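Local coordinates for galactose-binding-like protein (Bacteroides thetaiotaomicron, PDB 7M1B) that is a SusE-like protein of a gut bacterium that probably takes part in glycan binding, in a family with a potential degradative capacity, at residues Phe213-Asp218 against Arg353-Phe357; Glu291-Arg297 against Trp310-Cys316. One frame throughout, in Å; residues are numbered along the deposited sequence.

Contact 1 (Phe213-Asp218 against Arg353-Phe357)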
loop_
_atom_site.group_PDB
_atom_site.type_symbol
_atom_site.label_atom_id
_atom_site.label_comp_id
_atom_site.label_asym_id
_atom_site.label_seq_id
_atom_site.Cartn_x
_atom_site.Cartn_y
_atom_site.Cartn_z
ATOM N N PHE A 213 15.934 8.411 -1.192
ATOM C CA PHE A 213 16.764 7.430 -1.894
ATOM C C PHE A 213 16.687 7.743 -3.388
ATOM O O PHE A 213 15.985 7.055 -4.173
ATOM C CB PHE A 213 16.323 5.994 -1.558
ATOM C CG PHE A 213 17.422 4.974 -1.710
ATOM C CD1 PHE A 213 18.340 4.740 -0.682
ATOM C CD2 PHE A 213 17.634 4.321 -2.926
ATOM C CE1 PHE A 213 19.374 3.827 -0.853
ATOM C CE2 PHE A 213 18.718 3.470 -3.093
ATOM C CZ PHE A 213 19.561 3.177 -2.049
ATOM N N TYR A 214 17.419 8.774 -3.784
ATOM C CA TYR A 214 17.251 9.420 -5.104
ATOM C C TYR A 214 17.903 8.556 -6.203
ATOM O O TYR A 214 19.069 8.205 -6.127
ATOM C CB TYR A 214 17.884 10.807 -5.083
ATOM C CG TYR A 214 17.799 11.540 -6.405
ATOM C CD1 TYR A 214 16.577 11.879 -6.986
ATOM C CD2 TYR A 214 18.977 11.989 -6.974
ATOM C CE1 TYR A 214 16.554 12.603 -8.180
ATOM C CE2 TYR A 214 18.957 12.776 -8.109
ATOM C CZ TYR A 214 17.750 12.991 -8.763
ATOM O OH TYR A 214 17.745 13.774 -9.909
ATOM N N LEU A 215 17.070 8.085 -7.155
ATOM C CA LEU A 215 17.495 7.341 -8.324
ATOM C C LEU A 215 17.461 8.249 -9.574
ATOM O O LEU A 215 16.782 9.268 -9.586
ATOM C CB LEU A 215 16.617 6.099 -8.468
ATOM C CG LEU A 215 16.591 5.237 -7.186
ATOM C CD1 LEU A 215 15.697 4.048 -7.456
ATOM C CD2 LEU A 215 18.009 4.762 -6.841
ATOM N N ALA A 216 18.207 7.829 -10.626
ATOM C CA ALA A 216 18.513 8.800 -11.680
ATOM C C ALA A 216 17.313 9.347 -12.474
ATOM O O ALA A 216 17.413 10.426 -13.095
ATOM C CB ALA A 216 19.597 8.247 -12.588
ATOM N N ASN A 217 16.248 8.559 -12.584
ATOM C CA ASN A 217 15.075 9.008 -13.305
ATOM C C ASN A 217 13.913 9.406 -12.368
ATOM O O ASN A 217 12.763 9.602 -12.851
ATOM C CB ASN A 217 14.605 7.876 -14.215
ATOM C CG ASN A 217 14.204 6.608 -13.486
ATOM O OD1 ASN A 217 14.052 6.578 -12.274
ATOM N ND2 ASN A 217 13.888 5.544 -14.215
ATOM N N ASP A 218 14.264 9.824 -11.136
ATOM C CA ASP A 218 13.223 10.263 -10.217
ATOM C C ASP A 218 13.069 11.787 -10.323
ATOM O O ASP A 218 13.965 12.513 -10.803
ATOM C CB ASP A 218 13.707 10.089 -8.771
ATOM C CG ASP A 218 13.732 8.670 -8.266
ATOM O OD1 ASP A 218 13.283 7.730 -8.994
ATOM O OD2 ASP A 218 14.190 8.447 -7.173
ATOM N N ARG A 353 11.358 -2.586 1.642
ATOM C CA ARG A 353 12.107 -1.554 2.383
ATOM C C ARG A 353 12.105 -0.271 1.548
ATOM O O ARG A 353 11.971 0.802 2.150
ATOM C CB ARG A 353 13.558 -2.017 2.563
ATOM C CG ARG A 353 14.451 -0.909 3.121
ATOM C CD ARG A 353 15.808 -1.414 3.557
ATOM N NE ARG A 353 16.625 -0.277 3.983
ATOM C CZ ARG A 353 17.679 -0.302 4.775
ATOM N NH1 ARG A 353 18.009 -1.417 5.452
ATOM N NH2 ARG A 353 18.263 0.862 5.018
ATOM N N TYR A 354 12.401 -0.370 0.228
ATOM C CA TYR A 354 12.439 0.791 -0.630
ATOM C C TYR A 354 11.077 1.037 -1.219
ATOM O O TYR A 354 10.427 0.082 -1.652
ATOM C CB TYR A 354 13.553 0.691 -1.678
ATOM C CG TYR A 354 14.909 0.401 -1.110
ATOM C CD1 TYR A 354 15.705 1.444 -0.575
ATOM C CD2 TYR A 354 15.330 -0.908 -0.880
ATOM C CE1 TYR A 354 16.938 1.178 0.015
ATOM C CE2 TYR A 354 16.511 -1.198 -0.192
ATOM C CZ TYR A 354 17.295 -0.148 0.283
ATOM O OH TYR A 354 18.503 -0.413 0.892
ATOM N N ILE A 355 10.666 2.302 -1.327
ATOM C CA ILE A 355 9.305 2.644 -1.739
ATOM C C ILE A 355 9.356 3.665 -2.867
ATOM O O ILE A 355 10.070 4.640 -2.767
ATOM C CB ILE A 355 8.448 3.174 -0.545
ATOM C CG1 ILE A 355 8.361 2.207 0.652
ATOM C CG2 ILE A 355 7.079 3.622 -0.979
ATOM C CD1 ILE A 355 7.642 0.930 0.266
ATOM N N ARG A 356 8.467 3.502 -3.857
ATOM C CA ARG A 356 8.249 4.549 -4.847
ATOM C C ARG A 356 6.781 4.952 -4.870
ATOM O O ARG A 356 5.871 4.088 -4.773
ATOM C CB ARG A 356 8.632 4.061 -6.239
ATOM C CG ARG A 356 10.107 4.253 -6.560
ATOM C CD ARG A 356 10.499 3.665 -7.884
ATOM N NE ARG A 356 11.695 4.395 -8.304
ATOM C CZ ARG A 356 12.248 4.279 -9.505
ATOM N NH1 ARG A 356 11.833 3.288 -10.349
ATOM N NH2 ARG A 356 13.254 5.009 -9.900
ATOM N N PHE A 357 6.549 6.263 -5.045
ATOM C CA PHE A 357 5.239 6.774 -5.418
ATOM C C PHE A 357 5.295 7.145 -6.889
ATOM O O PHE A 357 6.097 7.945 -7.310
ATOM C CB PHE A 357 4.904 8.018 -4.579
ATOM C CG PHE A 357 4.287 7.696 -3.245
ATOM C CD1 PHE A 357 4.928 6.821 -2.387
ATOM C CD2 PHE A 357 3.186 8.389 -2.776
ATOM C CE1 PHE A 357 4.354 6.494 -1.150
ATOM C CE2 PHE A 357 2.575 8.056 -1.562
ATOM C CZ PHE A 357 3.203 7.139 -0.738
#
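The guanidinium of Arg356 is where the two segments meet most tightly. Its NH2 forms a salt bridge with Asp218 OD1 at 2.9 Å, the oxygen lying at the edge of the guanidinium near its plane, and also gives a weak hydrogen bond to Asn217 OD1 at 3.0 Å. Both residues have further partners: the other carboxylate oxygen, Asp218 OD2, takes a hydrogen bond from the backbone, Leu215 N to Asp218 OD2 being 2.9 Å, and is hydrogen-bonded to Thr259 OG1, while Asn217 OD1 also receives Trp257 NE1. Arg356 is just as fully used, with NE hydrogen-bonded to Thr259 OG1, NH1 to Gly305 O, and a cation-pi contact with Trp307.

Residues Leu215 to Asp218 form a type I beta turn, closed by Asp218 N to Leu215 O at 3.0 Å, and this turn brings Asn217 and Asp218 together at the tip of one arginine. Leu215 CD1 packs 3.6 Å from Arg356 NH2. Farther along, Tyr354 sets its edge toward the face of Phe213, an edge-to-face pair with centroids 4.8 Å apart and planes at 56°; the closest atoms, Phe213 CE1 and Tyr354 CE1, are 3.7 Å apart.

The backbones stay well separated, the CA atoms of Phe213 and Tyr354 being 8.0 Å apart, so side chains do the joining. Arg353 and Tyr354 both face Arg297 across the sheet, a classic beta bulge. The arrangement is a loop-to-sheet contact in what is probably a galactose-binding-like beta-sandwich: a buried arginine on strand 352-362 ties down the loop that follows strand 211-212.

Contact 2 (Glu291-Arg297 against Trp310-Cys316); sequences EWEVWGR and WTKLADC
Build an antiparallel strand pair with a classic beta bulge, part of the sheet of a domain consistent with the galactose-binding-like beta-sandwich. Strands 292-297 and 311-316 run at 144°, axes 4.4 Å apart at closest. Trp310 (chi1 m) lays its ring against Arg297 (chi1 p): Arg297 CD lies 3.6 Å, and Arg297 CZ 4.7 Å in a cation-pi contact, from the centroid of the Trp310 five-membered ring, while Arg297 NH2 salt-bridges Asp299. Thr311 pairs with Gly296, Thr311 N to Gly296 O at 2.9 Å and Gly296 N to Thr311 O at 2.7 Å. Lys312, opposite Trp295, places Lys312 CB 3.6 Å from the centroid of the Trp295 six-membered ring, over its face (CH-pi); Lys312 NZ forms a salt bridge with Asp315 OD1 at 2.9 Å. Leu313, psi -24°, makes the bulge with Ala314: Val294 O accepts Leu313 N at 2.7 Å and Ala314 N at 3.2 Å. Val294 N returns to Ala314 O at 2.9 Å. Asp315 pairs with Glu293, and one water bridges their carboxylates. Finally Cys316 N meets Trp292 O at 2.8 Å, and Cys316 CB sits 3.6 Å from the Trp292 five-membered-ring centroid.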
loop_
_atom_site.group_PDB
_atom_site.type_symbol
_atom_site.label_atom_id
_atom_site.label_comp_id
_atom_site.label_asym_id
_atom_site.label_seq_id
_atom_site.Cartn_x
_atom_site.Cartn_y
_atom_site.Cartn_z
ATOM N N GLU A 291 -4.241 10.627 -8.241
ATOM C CA GLU A 291 -4.077 9.188 -8.323
ATOM C C GLU A 291 -2.606 8.823 -8.416
ATOM O O GLU A 291 -1.803 9.465 -9.099
ATOM C CB GLU A 291 -4.802 8.612 -9.537
ATOM C CG GLU A 291 -6.308 8.683 -9.379
ATOM C CD GLU A 291 -7.003 7.865 -10.476
ATOM O OE1 GLU A 291 -6.762 6.617 -10.572
ATOM O OE2 GLU A 291 -7.788 8.441 -11.230
ATOM N N TRP A 292 -2.257 7.722 -7.756
ATOM C CA TRP A 292 -0.894 7.225 -7.848
ATOM C C TRP A 292 -0.888 5.729 -7.501
ATOM O O TRP A 292 -1.871 5.160 -6.995
ATOM C CB TRP A 292 0.004 8.023 -6.867
ATOM C CG TRP A 292 -0.240 7.789 -5.387
ATOM C CD1 TRP A 292 0.458 6.964 -4.524
ATOM C CD2 TRP A 292 -1.190 8.521 -4.573
ATOM N NE1 TRP A 292 -0.089 7.064 -3.265
ATOM C CE2 TRP A 292 -1.066 8.044 -3.234
ATOM C CE3 TRP A 292 -2.166 9.499 -4.845
ATOM C CZ2 TRP A 292 -1.859 8.529 -2.181
ATOM C CZ3 TRP A 292 -2.963 9.966 -3.806
ATOM C CH2 TRP A 292 -2.788 9.512 -2.473
ATOM N N GLU A 293 0.266 5.117 -7.720
ATOM C CA GLU A 293 0.567 3.794 -7.263
ATOM C C GLU A 293 1.726 3.841 -6.287
ATOM O O GLU A 293 2.628 4.639 -6.452
ATOM C CB GLU A 293 0.927 2.863 -8.402
ATOM C CG GLU A 293 -0.198 2.837 -9.461
ATOM C CD GLU A 293 0.200 2.163 -10.753
ATOM O OE1 GLU A 293 1.453 1.990 -11.005
ATOM O OE2 GLU A 293 -0.736 1.947 -11.578
ATOM N N VAL A 294 1.694 2.911 -5.329
ATOM C CA VAL A 294 2.844 2.715 -4.447
ATOM C C VAL A 294 3.524 1.408 -4.831
ATOM O O VAL A 294 2.818 0.401 -4.974
ATOM C CB VAL A 294 2.402 2.651 -2.971
ATOM C CG1 VAL A 294 3.679 2.520 -2.118
ATOM C CG2 VAL A 294 1.677 3.964 -2.587
ATOM N N TRP A 295 4.840 1.462 -5.105
ATOM C CA TRP A 295 5.619 0.295 -5.481
ATOM C C TRP A 295 6.686 0.068 -4.435
ATOM O O TRP A 295 7.090 1.005 -3.698
ATOM C CB TRP A 295 6.295 0.599 -6.843
ATOM C CG TRP A 295 5.319 0.583 -8.003
ATOM C CD1 TRP A 295 4.302 1.479 -8.277
ATOM C CD2 TRP A 295 5.241 -0.437 -9.035
ATOM N NE1 TRP A 295 3.648 1.118 -9.424
ATOM C CE2 TRP A 295 4.229 -0.021 -9.933
ATOM C CE3 TRP A 295 6.031 -1.542 -9.392
ATOM C CZ2 TRP A 295 3.857 -0.791 -11.064
ATOM C CZ3 TRP A 295 5.672 -2.303 -10.496
ATOM C CH2 TRP A 295 4.625 -1.911 -11.345
ATOM N N GLY A 296 7.194 -1.153 -4.379
ATOM C CA GLY A 296 8.250 -1.370 -3.376
ATOM C C GLY A 296 9.215 -2.491 -3.759
ATOM O O GLY A 296 8.889 -3.335 -4.615
ATOM N N ARG A 297 10.328 -2.626 -3.022
ATOM C CA ARG A 297 11.196 -3.795 -3.089
ATOM C C ARG A 297 11.972 -3.933 -1.786
ATOM O O ARG A 297 12.187 -2.941 -1.050
ATOM C CB ARG A 297 12.137 -3.637 -4.289
ATOM C CG ARG A 297 13.091 -2.448 -4.237
ATOM C CD ARG A 297 13.839 -2.226 -5.564
ATOM N NE ARG A 297 14.697 -3.354 -5.897
ATOM C CZ ARG A 297 15.148 -3.584 -7.128
ATOM N NH1 ARG A 297 14.864 -2.734 -8.118
ATOM N NH2 ARG A 297 15.949 -4.631 -7.323
ATOM N N TRP A 310 11.021 -4.014 -9.058
ATOM C CA TRP A 310 10.019 -3.324 -8.241
ATOM C C TRP A 310 8.680 -4.052 -8.353
ATOM O O TRP A 310 8.326 -4.513 -9.452
ATOM C CB TRP A 310 9.868 -1.862 -8.708
ATOM C CG TRP A 310 11.068 -1.021 -8.328
ATOM C CD1 TRP A 310 12.197 -0.772 -9.090
ATOM C CD2 TRP A 310 11.183 -0.197 -7.154
ATOM N NE1 TRP A 310 13.041 0.107 -8.401
ATOM C CE2 TRP A 310 12.427 0.457 -7.214
ATOM C CE3 TRP A 310 10.346 -0.030 -6.021
ATOM C CZ2 TRP A 310 12.838 1.355 -6.196
ATOM C CZ3 TRP A 310 10.774 0.816 -5.024
ATOM C CH2 TRP A 310 11.985 1.468 -5.121
ATOM N N THR A 311 7.903 -4.112 -7.247
ATOM C CA THR A 311 6.599 -4.778 -7.147
ATOM C C THR A 311 5.546 -3.723 -6.799
ATOM O O THR A 311 5.784 -2.846 -5.922
ATOM C CB THR A 311 6.586 -5.856 -6.039
ATOM O OG1 THR A 311 7.594 -6.803 -6.370
ATOM C CG2 THR A 311 5.252 -6.544 -5.893
ATOM N N LYS A 312 4.401 -3.768 -7.466
ATOM C CA LYS A 312 3.330 -2.852 -7.132
ATOM C C LYS A 312 2.621 -3.283 -5.842
ATOM O O LYS A 312 2.284 -4.481 -5.635
ATOM C CB LYS A 312 2.334 -2.731 -8.279
ATOM C CG LYS A 312 1.395 -1.543 -8.116
ATOM C CD LYS A 312 0.492 -1.333 -9.315
ATOM C CE LYS A 312 -0.869 -1.908 -9.101
ATOM N NZ LYS A 312 -1.758 -1.583 -10.253
ATOM N N LEU A 313 2.424 -2.274 -4.959
ATOM C CA LEU A 313 1.831 -2.546 -3.652
ATOM C C LEU A 313 0.432 -1.966 -3.430
ATOM O O LEU A 313 -0.259 -2.459 -2.520
ATOM C CB LEU A 313 2.725 -1.936 -2.551
ATOM C CG LEU A 313 4.219 -2.238 -2.661
ATOM C CD1 LEU A 313 4.985 -1.511 -1.540
ATOM C CD2 LEU A 313 4.579 -3.743 -2.633
ATOM N N ALA A 314 0.024 -0.904 -4.148
ATOM C CA ALA A 314 -1.270 -0.252 -3.893
ATOM C C ALA A 314 -1.577 0.665 -5.060
ATOM O O ALA A 314 -0.662 1.190 -5.710
ATOM C CB ALA A 314 -1.213 0.595 -2.632
ATOM N N ASP A 315 -2.887 0.744 -5.366
ATOM C CA ASP A 315 -3.435 1.782 -6.224
ATOM C C ASP A 315 -4.177 2.713 -5.291
ATOM O O ASP A 315 -4.938 2.262 -4.381
ATOM C CB ASP A 315 -4.445 1.190 -7.205
ATOM C CG ASP A 315 -3.807 0.253 -8.209
ATOM O OD1 ASP A 315 -2.930 0.697 -8.988
ATOM O OD2 ASP A 315 -4.263 -0.880 -8.263
ATOM N N CYS A 316 -3.990 4.012 -5.533
ATOM C CA CYS A 316 -4.483 4.968 -4.574
ATOM C C CYS A 316 -5.155 6.134 -5.274
ATOM O O CYS A 316 -4.586 6.658 -6.248
ATOM C CB CYS A 316 -3.338 5.551 -3.746
ATOM S SG CYS A 316 -2.336 4.332 -2.859
HETATM O O HOH W 1 -3.255 2.562 -10.972
HETATM O O HOH W 2 -0.598 -0.673 -12.649
#

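Strand 292-297 lies beside strand 352-362 in the same antiparallel sheet, so the two contacts, with centres 12 Å apart, meet directly. Arg353 N approaches Arg297 O at 2.8 Å and Trp295 N approaches Arg356 O at 2.8 Å, both probable hydrogen bonds. In plain packing, Trp310 CZ3 lies 3.5 Å from Tyr354 O. Along the chain, 213-218 comes first, then both strands of contact 2, then 353-357. Contact 2 is thus a local pairing of strands 13 residues apart, whereas contact 1 spans 135 residues and brings the loop after strand 211-212 to strand 352-362. Together they join 311-317, 292-297, 352-362 and that loop within one domain.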